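Local coordinates for protein aspartokinase 1, chloroplastic (Arabidopsis thaliana, PDB 2CDQ) that catalyses the ATP-dependent phosphorylation of L-aspartate to 4-phospho-L-aspartate, the first step in making lysine, threonine, methionine and isoleucine, at residues Met44-Leu52 with Ile154-Val164; Glu57-Ala65 with Ala208-Leu216. All coordinates share one frame; numbering follows the deposited sequence.

Interaction 1: Met44-Leu52 with Ile154-Val164; sequences MKEVADLIL and IFAAYLNTIGV
Phe155 is a knob in a hole walled by Met44, Val47, Ala48 and Ile51, the main interlock between two helices on one side of the amino acid kinase domain's central sheet. The helix axes cross at -57° and stay 11.0 Å apart at their closest, a gap bridged by the large side chains of 154-164, which reach down to the small Ala48. With CG anti to the backbone N (chi1 -163°), the Phe155 ring enters edge first: Met44 O, Ala48 N and Ile51 CD1 all lie near its plane, and Val47 CG1 approaches Phe155 CZ obliquely at 3.6 Å. Met44 runs past the ring in the opposite direction as an extended chain, its sulfur at the ring edge in a Met-aromatic contact, 5.3 Å from the centroid. Its SD also meets Ile154 CG2 at 3.7 Å, the two side chains crossing nearly at a right angle. Ala48 CB is a low bump among Tyr158 CE2, at that ring's edge, Leu159 CD2 and Ile162 CD1. Ile51 and Leu159 meet tip to tip through their CD1 atoms. Helix 92-108 adds Leu108 against Met44, Ile154 and Tyr158. At the more exposed end Val164, past the end of helix 137-161, receives Leu52: Leu52 CD2 rests on Val164 CG2 at 3.7 Å.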
loop_
_atom_site.group_PDB
_atom_site.type_symbol
_atom_site.label_atom_id
_atom_site.label_comp_id
_atom_site.label_asym_id
_atom_site.label_seq_id
_atom_site.Cartn_x
_atom_site.Cartn_y
_atom_site.Cartn_z
ATOM N N MET A 44 -39.739 -6.167 19.471
ATOM C CA MET A 44 -39.624 -5.341 20.671
ATOM C C MET A 44 -40.005 -6.149 21.906
ATOM O O MET A 44 -39.361 -6.039 22.947
ATOM C CB MET A 44 -40.496 -4.087 20.561
ATOM C CG MET A 44 -39.873 -2.961 19.755
ATOM S SD MET A 44 -40.759 -1.395 19.927
ATOM C CE MET A 44 -39.768 -0.308 18.916
ATOM N N LYS A 45 -41.042 -6.975 21.777
ATOM C CA LYS A 45 -41.492 -7.826 22.878
ATOM C C LYS A 45 -40.393 -8.781 23.351
ATOM O O LYS A 45 -40.322 -9.105 24.536
ATOM C CB LYS A 45 -42.764 -8.601 22.502
ATOM C CG LYS A 45 -44.047 -7.762 22.499
ATOM C CD LYS A 45 -45.284 -8.620 22.236
ATOM C CE LYS A 45 -46.486 -7.757 21.837
ATOM N NZ LYS A 45 -47.734 -8.548 21.585
ATOM N N GLU A 46 -39.540 -9.216 22.423
ATOM C CA GLU A 46 -38.388 -10.063 22.751
ATOM C C GLU A 46 -37.386 -9.286 23.598
ATOM O O GLU A 46 -36.857 -9.812 24.580
ATOM C CB GLU A 46 -37.692 -10.585 21.485
ATOM C CG GLU A 46 -38.534 -11.512 20.598
ATOM C CD GLU A 46 -37.747 -12.077 19.416
ATOM O OE1 GLU A 46 -36.772 -11.432 18.976
ATOM O OE2 GLU A 46 -38.103 -13.172 18.924
ATOM N N VAL A 47 -37.141 -8.033 23.209
ATOM C CA VAL A 47 -36.179 -7.172 23.899
ATOM C C VAL A 47 -36.610 -6.950 25.342
ATOM O O VAL A 47 -35.809 -7.120 26.261
ATOM C CB VAL A 47 -35.975 -5.807 23.177
ATOM C CG1 VAL A 47 -34.853 -5.002 23.833
ATOM C CG2 VAL A 47 -35.666 -6.017 21.706
ATOM N N ALA A 48 -37.877 -6.591 25.537
ATOM C CA ALA A 48 -38.418 -6.390 26.877
ATOM C C ALA A 48 -38.296 -7.673 27.707
ATOM O O ALA A 48 -38.003 -7.619 28.905
ATOM C CB ALA A 48 -39.853 -5.923 26.804
ATOM N N ASP A 49 -38.506 -8.815 27.046
ATOM C CA ASP A 49 -38.324 -10.138 27.647
ATOM C C ASP A 49 -36.893 -10.387 28.084
ATOM O O ASP A 49 -36.668 -11.034 29.107
ATOM C CB ASP A 49 -38.746 -11.246 26.678
ATOM C CG ASP A 49 -40.146 -11.765 26.949
ATOM O OD1 ASP A 49 -40.889 -11.143 27.746
ATOM O OD2 ASP A 49 -40.500 -12.805 26.355
ATOM N N LEU A 50 -35.933 -9.889 27.305
ATOM C CA LEU A 50 -34.524 -9.955 27.687
ATOM C C LEU A 50 -34.248 -9.132 28.945
ATOM O O LEU A 50 -33.579 -9.616 29.864
ATOM C CB LEU A 50 -33.620 -9.506 26.542
ATOM C CG LEU A 50 -33.470 -10.505 25.397
ATOM C CD1 LEU A 50 -33.104 -9.792 24.109
ATOM C CD2 LEU A 50 -32.440 -11.569 25.732
ATOM N N ILE A 51 -34.773 -7.905 28.993
ATOM C CA ILE A 51 -34.634 -7.058 30.178
ATOM C C ILE A 51 -35.156 -7.766 31.432
ATOM O O ILE A 51 -34.501 -7.751 32.474
ATOM C CB ILE A 51 -35.333 -5.693 30.006
ATOM C CG1 ILE A 51 -34.679 -4.910 28.862
ATOM C CG2 ILE A 51 -35.285 -4.894 31.315
ATOM C CD1 ILE A 51 -35.398 -3.629 28.484
ATOM N N LEU A 52 -36.320 -8.404 31.311
ATOM C CA LEU A 52 -36.949 -9.113 32.430
ATOM C C LEU A 52 -36.268 -10.441 32.775
ATOM O O LEU A 52 -36.558 -11.030 33.818
ATOM C CB LEU A 52 -38.443 -9.345 32.162
ATOM C CG LEU A 52 -39.400 -8.146 32.104
ATOM C CD1 LEU A 52 -40.779 -8.602 31.646
ATOM C CD2 LEU A 52 -39.494 -7.417 33.437
ATOM N N ILE A 154 -41.400 4.708 21.567
ATOM C CA ILE A 154 -42.297 3.562 21.504
ATOM C C ILE A 154 -41.903 2.552 22.581
ATOM O O ILE A 154 -42.733 2.155 23.404
ATOM C CB ILE A 154 -42.308 2.910 20.099
ATOM C CG1 ILE A 154 -43.046 3.812 19.111
ATOM C CG2 ILE A 154 -42.965 1.549 20.142
ATOM C CD1 ILE A 154 -42.852 3.459 17.651
ATOM N N PHE A 155 -40.629 2.169 22.599
ATOM C CA PHE A 155 -40.168 1.146 23.528
ATOM C C PHE A 155 -40.316 1.574 24.990
ATOM O O PHE A 155 -40.761 0.781 25.828
ATOM C CB PHE A 155 -38.729 0.729 23.219
ATOM C CG PHE A 155 -38.329 -0.569 23.852
ATOM C CD1 PHE A 155 -38.828 -1.778 23.369
ATOM C CD2 PHE A 155 -37.453 -0.590 24.928
ATOM C CE1 PHE A 155 -38.462 -2.988 23.956
ATOM C CE2 PHE A 155 -37.075 -1.798 25.519
ATOM C CZ PHE A 155 -37.583 -2.998 25.033
ATOM N N ALA A 156 -39.962 2.825 25.286
ATOM C CA ALA A 156 -40.055 3.347 26.647
ATOM C C ALA A 156 -41.496 3.303 27.151
ATOM O O ALA A 156 -41.763 2.794 28.247
ATOM C CB ALA A 156 -39.506 4.763 26.720
ATOM N N ALA A 157 -42.415 3.822 26.335
ATOM C CA ALA A 157 -43.840 3.797 26.643
ATOM C C ALA A 157 -44.329 2.372 26.870
ATOM O O ALA A 157 -45.082 2.120 27.811
ATOM C CB ALA A 157 -44.635 4.470 25.542
ATOM N N TYR A 158 -43.880 1.442 26.025
ATOM C CA TYR A 158 -44.277 0.031 26.139
ATOM C C TYR A 158 -43.826 -0.620 27.448
ATOM O O TYR A 158 -44.610 -1.325 28.086
ATOM C CB TYR A 158 -43.803 -0.790 24.930
ATOM C CG TYR A 158 -44.030 -2.278 25.074
ATOM C CD1 TYR A 158 -45.323 -2.814 25.086
ATOM C CD2 TYR A 158 -42.953 -3.155 25.208
ATOM C CE1 TYR A 158 -45.537 -4.194 25.232
ATOM C CE2 TYR A 158 -43.152 -4.530 25.348
ATOM C CZ TYR A 158 -44.445 -5.043 25.359
ATOM O OH TYR A 158 -44.634 -6.400 25.499
ATOM N N LEU A 159 -42.576 -0.387 27.847
ATOM C CA LEU A 159 -42.086 -0.896 29.130
ATOM C C LEU A 159 -42.972 -0.457 30.315
ATOM O O LEU A 159 -43.328 -1.278 31.170
ATOM C CB LEU A 159 -40.620 -0.505 29.358
ATOM C CG LEU A 159 -39.535 -1.296 28.612
ATOM C CD1 LEU A 159 -38.150 -0.740 28.935
ATOM C CD2 LEU A 159 -39.593 -2.799 28.918
ATOM N N ASN A 160 -43.338 0.828 30.339
ATOM C CA ASN A 160 -44.222 1.393 31.367
ATOM C C ASN A 160 -45.636 0.795 31.332
ATOM O O ASN A 160 -46.331 0.738 32.353
ATOM C CB ASN A 160 -44.284 2.921 31.237
ATOM C CG ASN A 160 -42.923 3.586 31.426
ATOM O OD1 ASN A 160 -42.341 3.560 32.518
ATOM N ND2 ASN A 160 -42.416 4.193 30.361
ATOM N N THR A 161 -46.045 0.356 30.144
ATOM C CA THR A 161 -47.305 -0.345 29.945
ATOM C C THR A 161 -47.318 -1.660 30.729
ATOM O O THR A 161 -48.328 -2.012 31.338
ATOM C CB THR A 161 -47.551 -0.573 28.420
ATOM O OG1 THR A 161 -48.045 0.641 27.840
ATOM C CG2 THR A 161 -48.539 -1.719 28.128
ATOM N N ILE A 162 -46.182 -2.354 30.741
ATOM C CA ILE A 162 -46.110 -3.727 31.251
ATOM C C ILE A 162 -45.460 -3.865 32.645
ATOM O O ILE A 162 -45.114 -4.975 33.072
ATOM C CB ILE A 162 -45.435 -4.688 30.212
ATOM C CG1 ILE A 162 -43.939 -4.382 30.044
ATOM C CG2 ILE A 162 -46.155 -4.615 28.860
ATOM C CD1 ILE A 162 -43.133 -5.542 29.477
ATOM N N GLY A 163 -45.300 -2.744 33.347
ATOM C CA GLY A 163 -44.782 -2.754 34.719
ATOM C C GLY A 163 -43.291 -2.500 34.894
ATOM O O GLY A 163 -42.743 -2.733 35.971
ATOM N N VAL A 164 -42.632 -2.027 33.839
ATOM C CA VAL A 164 -41.207 -1.692 33.891
ATOM C C VAL A 164 -41.068 -0.170 33.840
ATOM O O VAL A 164 -41.275 0.448 32.789
ATOM C CB VAL A 164 -40.401 -2.361 32.722
ATOM C CG1 VAL A 164 -38.938 -1.933 32.741
ATOM C CG2 VAL A 164 -40.502 -3.884 32.779
#

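Interaction 2: Glu57-Ala65 with Ala208-Leu216. With LYS (lysine), chain D.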
loop_
_atom_site.group_PDB
_atom_site.type_symbol
_atom_site.label_atom_id
_atom_site.label_comp_id
_atom_site.label_asym_id
_atom_site.label_seq_id
_atom_site.Cartn_x
_atom_site.Cartn_y
_atom_site.Cartn_z
ATOM N N GLU A 57 -30.140 -7.367 37.483
ATOM C CA GLU A 57 -29.285 -6.460 36.716
ATOM C C GLU A 57 -30.068 -5.189 36.370
ATOM O O GLU A 57 -31.255 -5.258 36.052
ATOM C CB GLU A 57 -28.806 -7.159 35.441
ATOM C CG GLU A 57 -27.441 -6.712 34.920
ATOM C CD GLU A 57 -26.274 -7.461 35.551
ATOM O OE1 GLU A 57 -26.468 -8.608 36.011
ATOM O OE2 GLU A 57 -25.153 -6.901 35.575
ATOM N N SER A 58 -29.411 -4.033 36.451
ATOM C CA SER A 58 -30.050 -2.743 36.158
ATOM C C SER A 58 -29.423 -2.111 34.916
ATOM O O SER A 58 -28.372 -1.469 35.011
ATOM C CB SER A 58 -29.926 -1.781 37.351
ATOM O OG SER A 58 -30.672 -2.224 38.472
ATOM N N PRO A 59 -30.065 -2.283 33.745
ATOM C CA PRO A 59 -29.428 -1.918 32.479
ATOM C C PRO A 59 -29.732 -0.508 31.976
ATOM O O PRO A 59 -30.723 0.104 32.384
ATOM C CB PRO A 59 -30.011 -2.941 31.505
ATOM C CG PRO A 59 -31.381 -3.282 32.076
ATOM C CD PRO A 59 -31.414 -2.841 33.531
ATOM N N VAL A 60 -28.857 -0.007 31.106
ATOM C CA VAL A 60 -29.157 1.150 30.261
ATOM C C VAL A 60 -29.354 0.618 28.844
ATOM O O VAL A 60 -28.511 -0.117 28.334
ATOM C CB VAL A 60 -28.028 2.216 30.287
ATOM C CG1 VAL A 60 -28.178 3.211 29.135
ATOM C CG2 VAL A 60 -28.026 2.962 31.612
ATOM N N ILE A 61 -30.470 0.972 28.218
ATOM C CA ILE A 61 -30.786 0.447 26.896
ATOM C C ILE A 61 -30.485 1.466 25.800
ATOM O O ILE A 61 -30.931 2.613 25.858
ATOM C CB ILE A 61 -32.250 -0.047 26.815
ATOM C CG1 ILE A 61 -32.583 -0.970 28.003
ATOM C CG2 ILE A 61 -32.533 -0.727 25.467
ATOM C CD1 ILE A 61 -31.786 -2.294 28.062
ATOM N N VAL A 62 -29.703 1.032 24.818
ATOM C CA VAL A 62 -29.381 1.847 23.656
ATOM C C VAL A 62 -30.103 1.258 22.458
ATOM O O VAL A 62 -29.859 0.106 22.084
ATOM C CB VAL A 62 -27.855 1.881 23.379
ATOM C CG1 VAL A 62 -27.552 2.693 22.127
ATOM C CG2 VAL A 62 -27.114 2.472 24.558
ATOM N N LEU A 63 -30.991 2.046 21.860
ATOM C CA LEU A 63 -31.758 1.582 20.707
ATOM C C LEU A 63 -31.394 2.279 19.410
ATOM O O LEU A 63 -31.212 3.497 19.370
ATOM C CB LEU A 63 -33.264 1.731 20.939
ATOM C CG LEU A 63 -33.959 0.884 21.999
ATOM C CD1 LEU A 63 -35.442 1.125 21.894
ATOM C CD2 LEU A 63 -33.644 -0.592 21.830
ATOM N N SER A 64 -31.305 1.481 18.351
ATOM C CA SER A 64 -31.277 1.990 16.987
ATOM C C SER A 64 -32.700 2.347 16.548
ATOM O O SER A 64 -33.641 2.208 17.328
ATOM C CB SER A 64 -30.690 0.934 16.057
ATOM O OG SER A 64 -29.329 0.697 16.367
ATOM N N ALA A 65 -32.859 2.809 15.309
ATOM C CA ALA A 65 -34.183 3.048 14.742
ATOM C C ALA A 65 -34.823 1.711 14.382
ATOM O O ALA A 65 -34.119 0.713 14.238
ATOM C CB ALA A 65 -34.076 3.926 13.522
ATOM N N ALA A 208 -35.400 4.424 36.996
ATOM C CA ALA A 208 -36.115 3.904 35.835
ATOM C C ALA A 208 -35.080 3.426 34.827
ATOM O O ALA A 208 -33.964 3.950 34.794
ATOM C CB ALA A 208 -36.996 4.983 35.221
ATOM N N VAL A 209 -35.440 2.431 34.018
ATOM C CA VAL A 209 -34.534 1.910 32.985
ATOM C C VAL A 209 -34.389 2.928 31.845
ATOM O O VAL A 209 -35.355 3.193 31.119
ATOM C CB VAL A 209 -35.008 0.538 32.428
ATOM C CG1 VAL A 209 -34.008 -0.006 31.419
ATOM C CG2 VAL A 209 -35.223 -0.471 33.562
ATOM N N PRO A 210 -33.186 3.517 31.700
ATOM C CA PRO A 210 -32.943 4.510 30.650
ATOM C C PRO A 210 -32.969 3.897 29.244
ATOM O O PRO A 210 -32.358 2.846 29.008
ATOM C CB PRO A 210 -31.542 5.049 30.986
ATOM C CG PRO A 210 -31.277 4.608 32.397
ATOM C CD PRO A 210 -31.982 3.300 32.520
ATOM N N ILE A 211 -33.693 4.546 28.334
ATOM C CA ILE A 211 -33.778 4.116 26.944
ATOM C C ILE A 211 -33.239 5.244 26.071
ATOM O O ILE A 211 -33.940 6.223 25.818
ATOM C CB ILE A 211 -35.239 3.766 26.536
ATOM C CG1 ILE A 211 -35.933 2.904 27.605
ATOM C CG2 ILE A 211 -35.281 3.091 25.161
ATOM C CD1 ILE A 211 -35.319 1.524 27.852
ATOM N N VAL A 212 -31.991 5.098 25.623
ATOM C CA VAL A 212 -31.274 6.172 24.924
ATOM C C VAL A 212 -31.173 5.957 23.404
ATOM O O VAL A 212 -30.884 4.849 22.935
ATOM C CB VAL A 212 -29.844 6.376 25.502
ATOM C CG1 VAL A 212 -29.308 7.755 25.134
ATOM C CG2 VAL A 212 -29.840 6.207 27.018
ATOM N N THR A 213 -31.415 7.036 22.653
ATOM C CA THR A 213 -31.212 7.076 21.203
ATOM C C THR A 213 -29.734 6.843 20.895
ATOM O O THR A 213 -28.865 7.338 21.614
ATOM C CB THR A 213 -31.603 8.440 20.624
ATOM O OG1 THR A 213 -30.786 9.450 21.219
ATOM C CG2 THR A 213 -33.068 8.751 20.891
ATOM N N GLY A 214 -29.453 6.122 19.815
ATOM C CA GLY A 214 -28.124 5.571 19.621
ATOM C C GLY A 214 -27.199 6.326 18.692
ATOM O O GLY A 214 -25.983 6.364 18.891
ATOM N N PHE A 215 -27.757 6.935 17.667
ATOM C CA PHE A 215 -26.931 7.385 16.557
ATOM C C PHE A 215 -26.637 8.892 16.679
ATOM O O PHE A 215 -26.064 9.498 15.776
ATOM C CB PHE A 215 -27.670 7.005 15.262
ATOM C CG PHE A 215 -26.860 7.112 14.009
ATOM C CD1 PHE A 215 -25.476 7.120 14.030
ATOM C CD2 PHE A 215 -27.511 7.171 12.779
ATOM C CE1 PHE A 215 -24.754 7.217 12.846
ATOM C CE2 PHE A 215 -26.804 7.260 11.598
ATOM C CZ PHE A 215 -25.424 7.283 11.627
ATOM N N LEU A 216 -26.983 9.473 17.827
ATOM C CA LEU A 216 -27.179 10.922 17.918
ATOM C C LEU A 216 -26.317 11.688 18.922
ATOM O O LEU A 216 -25.891 11.151 19.950
ATOM C CB LEU A 216 -28.657 11.233 18.177
ATOM C CG LEU A 216 -29.698 10.544 17.298
ATOM C CD1 LEU A 216 -31.091 10.935 17.755
ATOM C CD2 LEU A 216 -29.498 10.875 15.827
HETATM N N LYS D . -30.113 3.487 13.732
HETATM C CA LYS D . -29.630 2.813 12.491
HETATM C C LYS D . -29.925 1.300 12.508
HETATM O O LYS D . -31.082 0.898 12.657
HETATM C CB LYS D . -28.141 3.107 12.268
HETATM C CG LYS D . -27.271 2.974 13.519
HETATM C CD LYS D . -25.794 3.010 13.173
HETATM C CE LYS D . -25.349 1.740 12.458
HETATM N NZ LYS D . -23.905 1.796 12.106
HETATM O OXT LYS D . -29.053 0.435 12.376
#
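Ile61 O accepts the backbone N-H of Val212 at 2.7 Å from O to N, the shortest hydrogen bond between 57-65 and 208-216. It is nearly straight, 171° at the hydrogen, and Ile211 CA adds a CA-H...O contact to the same oxygen. Ile61 N in turn donates to Pro210 O at 2.8 Å, so both backbone polar atoms of Ile61 are used across the pair. One step on, Leu63 N reaches Val212 O at 3.0 Å, and Val62 CA offers a C-H to that oxygen. Pro210 has no N-H to give; its CD packs against Pro59 O instead. These bonds make 59-63 and 209-213 parallel neighbours in the central sheet of the amino acid kinase fold, with strand 29-33 bonded along the other edge of 59-63 through Val60 and Val62. On one face Leu63 and Ile211 pack on helix 137-161 and Ile61 on Ile51 of helix 41-53. Ile61 and Ile211 lie side by side and point the same way; CG1 of Ile211 stands beside its backbone N and the chain then bends (chi2 -63°), bringing Ile211 CD1 to 3.6 Å from Ile61 CB. The CG2 branch of Ile211 meets Leu63 CD1 at 3.8 Å. On the reverse face Val60 CG1 touches Val212 CG2, while Val60 and Val62 also pack on helix 232-244. Beyond the strands both segments reach a bound lysine, which is also hydrogen-bonded to Glu148, a substrate-binding residue. The ligand's alpha-amino N lies 3.2 Å from Ala65 N, and Ser64 CB approaches its carboxylate. Ser64, by similarity an ATP-binding residue, has its OG hydrogen-bonded to Ser233 of the same pocket. The ligand's CD lies over the centre of one face of the Phe215 ring, 4.2 Å above its plane.

In the fold
Interactions 1 and 2 are two layers of one amino acid kinase domain, their centres 12 Å apart. Along the chain the segments alternate: helix 41-53 leads into strand 59-63, and helix 137-161 comes well before strand 209-219, so each layer joins parts distant in sequence. The helix pair lies on the sheet face carrying Ile61, Leu63 and Ile211. Phe155 CB meets Leu63 CD1 at 3.6 Å, Leu159 CD1 meets Ile211 CD1 and Ile51 CD1 meets Ile61 CD1, giving a continuous apolar layer. The chain just after 59-63 and after 209-213 approaches the bound lysine, whereas helix 137-161 contributes Glu148; helix and sheet therefore build this pocket together.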